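Local structure of sugar ABC transporter substrate-binding protein, BlMnBP1 (Bifidobacterium animalis subsp. lactis ATCC 27673, 6I5R) at residues 23-29 and 338-343. The protein binds manno-oligosaccharides such as mannobiose as the solute-binding component of an ABC transporter, probably delivering them for uptake. Residues are numbered along the deposited sequence; the frame is centred on the assembly and turned at random.
Sequences TYPEIKL and MIFVKW
Lys342, from helix 331-346 of this solute-binding protein, runs across one face of the Tyr24 ring and ends among carbonyls of loop 23-29, which precedes strand 38-44. Its CB lies 3.4 Å from Tyr24 CE2, and CG sits 3.5 Å from both CZ and OH of that tyrosine. With CG anti to the backbone N (chi1 -172°) and the chain extended, CD makes a CH-pi contact over the ring, offset toward its rim, while Ile27 CB covers CD. CE passes near Tyr24 O and Ile27 O, to which Lys342 NZ donates hydrogen bonds of 2.7 and 2.9 Å, the latter on an in-plane lone pair. Tyr24 O also accepts a hydrogen bond from Ile27 N, on the carbonyl face opposite to NZ. Lysine combines a greasy shaft with a donor tip; Tyr24 offers a flat surface, and branched Ile27 and Leu29 fill against the helix, Ile27 CD1 tightly on Met338 CG and Leu29 CD2 on Ile339 CG2. A leucine in place of Lys342 would probably leave both carbonyls without their ammonium donor and the turn less firmly held. The buried ammonium thus appears to be stabilised here by two neutral carbonyl oxygens and an off-centre cation-pi contact, rather than by a carboxylate.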
ATOM      1  N   THR A  23      26.146   9.141   0.351  1.00 19.80           N
ATOM      2  CA  THR A  23      24.820   8.921  -0.200  1.00 17.52           C
ATOM      3  C   THR A  23      24.633   7.444  -0.471  1.00 16.39           C
ATOM      4  O   THR A  23      25.587   6.674  -0.561  1.00 21.92           O
ATOM      5  CB  THR A  23      24.564   9.728  -1.481  1.00 24.84           C
ATOM      6  OG1 THR A  23      25.503   9.377  -2.499  1.00 18.38           O
ATOM      7  CG2 THR A  23      24.624  11.234  -1.179  1.00 23.53           C
ATOM      8  N   TYR A  24      23.371   7.051  -0.615  1.00 16.39           N
ATOM      9  CA  TYR A  24      23.051   5.644  -0.841  1.00 20.20           C
ATOM     10  C   TYR A  24      23.758   5.034  -2.048  1.00 17.16           C
ATOM     11  O   TYR A  24      24.271   3.907  -1.929  1.00 19.91           O
ATOM     12  CB  TYR A  24      21.525   5.536  -0.958  1.00 21.86           C
ATOM     13  CG  TYR A  24      20.971   4.196  -1.361  1.00 16.39           C
ATOM     14  CD1 TYR A  24      20.979   3.783  -2.686  1.00 18.32           C
ATOM     15  CD2 TYR A  24      20.370   3.381  -0.420  1.00 17.89           C
ATOM     16  CE1 TYR A  24      20.446   2.570  -3.048  1.00 19.13           C
ATOM     17  CE2 TYR A  24      19.825   2.171  -0.777  1.00 21.38           C
ATOM     18  CZ  TYR A  24      19.874   1.757  -2.081  1.00 19.53           C
ATOM     19  OH  TYR A  24      19.333   0.531  -2.418  1.00 16.39           O
ATOM     20  N   PRO A  25      23.812   5.672  -3.216  1.00 18.59           N
ATOM     21  CA  PRO A  25      24.522   5.044  -4.350  1.00 20.46           C
ATOM     22  C   PRO A  25      26.013   4.813  -4.080  1.00 24.71           C
ATOM     23  O   PRO A  25      26.632   3.968  -4.751  1.00 24.25           O
ATOM     24  CB  PRO A  25      24.296   6.032  -5.512  1.00 20.83           C
ATOM     25  CG  PRO A  25      23.057   6.845  -5.099  1.00 20.45           C
ATOM     26  CD  PRO A  25      23.171   6.953  -3.588  1.00 18.62           C
ATOM     27  N   GLU A  26      26.597   5.555  -3.127  1.00 18.74           N
ATOM     28  CA  GLU A  26      28.023   5.528  -2.808  1.00 25.45           C
ATOM     29  C   GLU A  26      28.396   4.362  -1.903  1.00 21.37           C
ATOM     30  O   GLU A  26      29.591   4.092  -1.715  1.00 26.02           O
ATOM     31  CB  GLU A  26      28.414   6.861  -2.170  1.00 23.56           C
ATOM     32  CG  GLU A  26      28.452   8.069  -3.143  1.00 26.01           C
ATOM     33  CD  GLU A  26      28.794   9.397  -2.469  1.00 27.42           C
ATOM     34  OE1 GLU A  26      28.317   9.635  -1.334  1.00 38.29           O
ATOM     35  OE2 GLU A  26      29.549  10.221  -3.067  1.00 29.47           O
ATOM     36  N   ILE A  27      27.401   3.644  -1.370  1.00 22.65           N
ATOM     37  CA  ILE A  27      27.656   2.499  -0.503  1.00 22.35           C
ATOM     38  C   ILE A  27      28.017   1.306  -1.371  1.00 21.00           C
ATOM     39  O   ILE A  27      27.244   0.922  -2.261  1.00 19.83           O
ATOM     40  CB  ILE A  27      26.424   2.198   0.370  1.00 18.67           C
ATOM     41  CG1 ILE A  27      26.138   3.366   1.303  1.00 16.39           C
ATOM     42  CG2 ILE A  27      26.615   0.923   1.169  1.00 23.27           C
ATOM     43  CD1 ILE A  27      24.885   3.178   2.064  1.00 20.39           C
ATOM     44  N   LYS A  28      29.150   0.678  -1.062  1.00 19.91           N
ATOM     45  CA  LYS A  28      29.548  -0.597  -1.649  1.00 19.82           C
ATOM     46  C   LYS A  28      29.277  -1.693  -0.635  1.00 25.00           C
ATOM     47  O   LYS A  28      30.084  -1.902   0.286  1.00 24.11           O
ATOM     48  CB  LYS A  28      31.026  -0.533  -2.014  1.00 22.95           C
ATOM     49  CG  LYS A  28      31.465   0.584  -3.040  1.00 27.63           C
ATOM     50  CD  LYS A  28      33.030   0.713  -3.007  1.00 25.66           C
ATOM     51  CE  LYS A  28      33.508   1.495  -4.229  1.00 26.87           C
ATOM     52  NZ  LYS A  28      34.962   1.878  -4.152  1.00 32.51           N
ATOM     53  N   LEU A  29      28.134  -2.363  -0.769  1.00 21.83           N
ATOM     54  CA  LEU A  29      27.775  -3.396   0.197  1.00 24.34           C
ATOM     55  C   LEU A  29      28.862  -4.477   0.323  1.00 23.19           C
ATOM     56  O   LEU A  29      29.288  -5.086  -0.677  1.00 28.06           O
ATOM     57  CB  LEU A  29      26.448  -4.044  -0.175  1.00 27.36           C
ATOM     58  CG  LEU A  29      25.225  -3.229   0.045  1.00 21.91           C
ATOM     59  CD1 LEU A  29      23.990  -3.973  -0.525  1.00 25.78           C
ATOM     60  CD2 LEU A  29      25.012  -2.929   1.531  1.00 24.09           C
ATOM     61  N   MET A 338      21.606   2.877   6.717  1.00 16.39           N
ATOM     62  CA  MET A 338      21.530   3.007   5.262  1.00 20.03           C
ATOM     63  C   MET A 338      22.132   1.786   4.580  1.00 18.40           C
ATOM     64  O   MET A 338      21.649   1.355   3.517  1.00 18.10           O
ATOM     65  CB  MET A 338      22.224   4.296   4.802  1.00 18.18           C
ATOM     66  CG  MET A 338      21.976   4.616   3.345  1.00 21.55           C
ATOM     67  SD  MET A 338      22.609   6.236   2.799  1.00 16.80           S
ATOM     68  CE  MET A 338      21.926   7.397   3.982  1.00 21.78           C
ATOM     69  N   ILE A 339      23.164   1.205   5.196  1.00 16.39           N
ATOM     70  CA  ILE A 339      23.682  -0.082   4.738  1.00 16.96           C
ATOM     71  C   ILE A 339      22.606  -1.159   4.819  1.00 16.39           C
ATOM     72  O   ILE A 339      22.387  -1.904   3.863  1.00 16.39           O
ATOM     73  CB  ILE A 339      24.929  -0.466   5.553  1.00 18.25           C
ATOM     74  CG1 ILE A 339      26.024   0.567   5.289  1.00 19.21           C
ATOM     75  CG2 ILE A 339      25.375  -1.874   5.220  1.00 17.25           C
ATOM     76  CD1 ILE A 339      27.289   0.395   6.131  1.00 20.29           C
ATOM     77  N   PHE A 340      21.902  -1.260   5.957  1.00 16.39           N
ATOM     78  CA  PHE A 340      20.863  -2.277   6.074  1.00 16.39           C
ATOM     79  C   PHE A 340      19.734  -2.050   5.064  1.00 18.52           C
ATOM     80  O   PHE A 340      19.218  -3.004   4.478  1.00 16.39           O
ATOM     81  CB  PHE A 340      20.310  -2.308   7.508  1.00 16.96           C
ATOM     82  CG  PHE A 340      19.227  -3.331   7.694  1.00 18.10           C
ATOM     83  CD1 PHE A 340      19.535  -4.681   7.683  1.00 16.39           C
ATOM     84  CD2 PHE A 340      17.912  -2.946   7.847  1.00 17.55           C
ATOM     85  CE1 PHE A 340      18.552  -5.632   7.800  1.00 20.36           C
ATOM     86  CE2 PHE A 340      16.909  -3.907   7.976  1.00 18.89           C
ATOM     87  CZ  PHE A 340      17.240  -5.245   7.963  1.00 21.77           C
ATOM     88  N   VAL A 341      19.318  -0.800   4.858  1.00 16.39           N
ATOM     89  CA  VAL A 341      18.282  -0.547   3.855  1.00 18.47           C
ATOM     90  C   VAL A 341      18.770  -0.966   2.474  1.00 16.39           C
ATOM     91  O   VAL A 341      18.046  -1.597   1.696  1.00 16.39           O
ATOM     92  CB  VAL A 341      17.861   0.933   3.875  1.00 16.39           C
ATOM     93  CG1 VAL A 341      17.011   1.263   2.659  1.00 16.39           C
ATOM     94  CG2 VAL A 341      17.106   1.255   5.140  1.00 17.13           C
ATOM     95  N   LYS A 342      19.996  -0.607   2.128  1.00 17.64           N
ATOM     96  CA  LYS A 342      20.473  -0.986   0.808  1.00 16.39           C
ATOM     97  C   LYS A 342      20.585  -2.499   0.691  1.00 16.39           C
ATOM     98  O   LYS A 342      20.295  -3.069  -0.369  1.00 16.39           O
ATOM     99  CB  LYS A 342      21.818  -0.328   0.509  1.00 16.72           C
ATOM    100  CG  LYS A 342      22.291  -0.535  -0.934  1.00 17.79           C
ATOM    101  CD  LYS A 342      23.344   0.509  -1.345  1.00 19.60           C
ATOM    102  CE  LYS A 342      23.639   0.479  -2.833  1.00 20.47           C
ATOM    103  NZ  LYS A 342      24.614   1.546  -3.218  1.00 17.34           N
ATOM    104  N   TRP A 343      21.006  -3.163   1.771  1.00 18.82           N
ATOM    105  CA  TRP A 343      21.050  -4.622   1.771  1.00 18.91           C
ATOM    106  C   TRP A 343      19.646  -5.185   1.583  1.00 16.85           C
ATOM    107  O   TRP A 343      19.432  -6.116   0.795  1.00 19.70           O
ATOM    108  CB  TRP A 343      21.693  -5.165   3.072  1.00 16.39           C
ATOM    109  CG  TRP A 343      21.819  -6.675   3.011  1.00 18.49           C
ATOM    110  CD1 TRP A 343      22.809  -7.389   2.399  1.00 23.54           C
ATOM    111  CD2 TRP A 343      20.875  -7.634   3.488  1.00 19.54           C
ATOM    112  NE1 TRP A 343      22.554  -8.732   2.500  1.00 22.15           N
ATOM    113  CE2 TRP A 343      21.375  -8.910   3.170  1.00 21.24           C
ATOM    114  CE3 TRP A 343      19.668  -7.542   4.189  1.00 20.01           C
ATOM    115  CZ2 TRP A 343      20.686 -10.087   3.482  1.00 20.88           C
ATOM    116  CZ3 TRP A 343      18.998  -8.718   4.530  1.00 17.29           C
ATOM    117  CH2 TRP A 343      19.507  -9.968   4.168  1.00 22.75           C
TER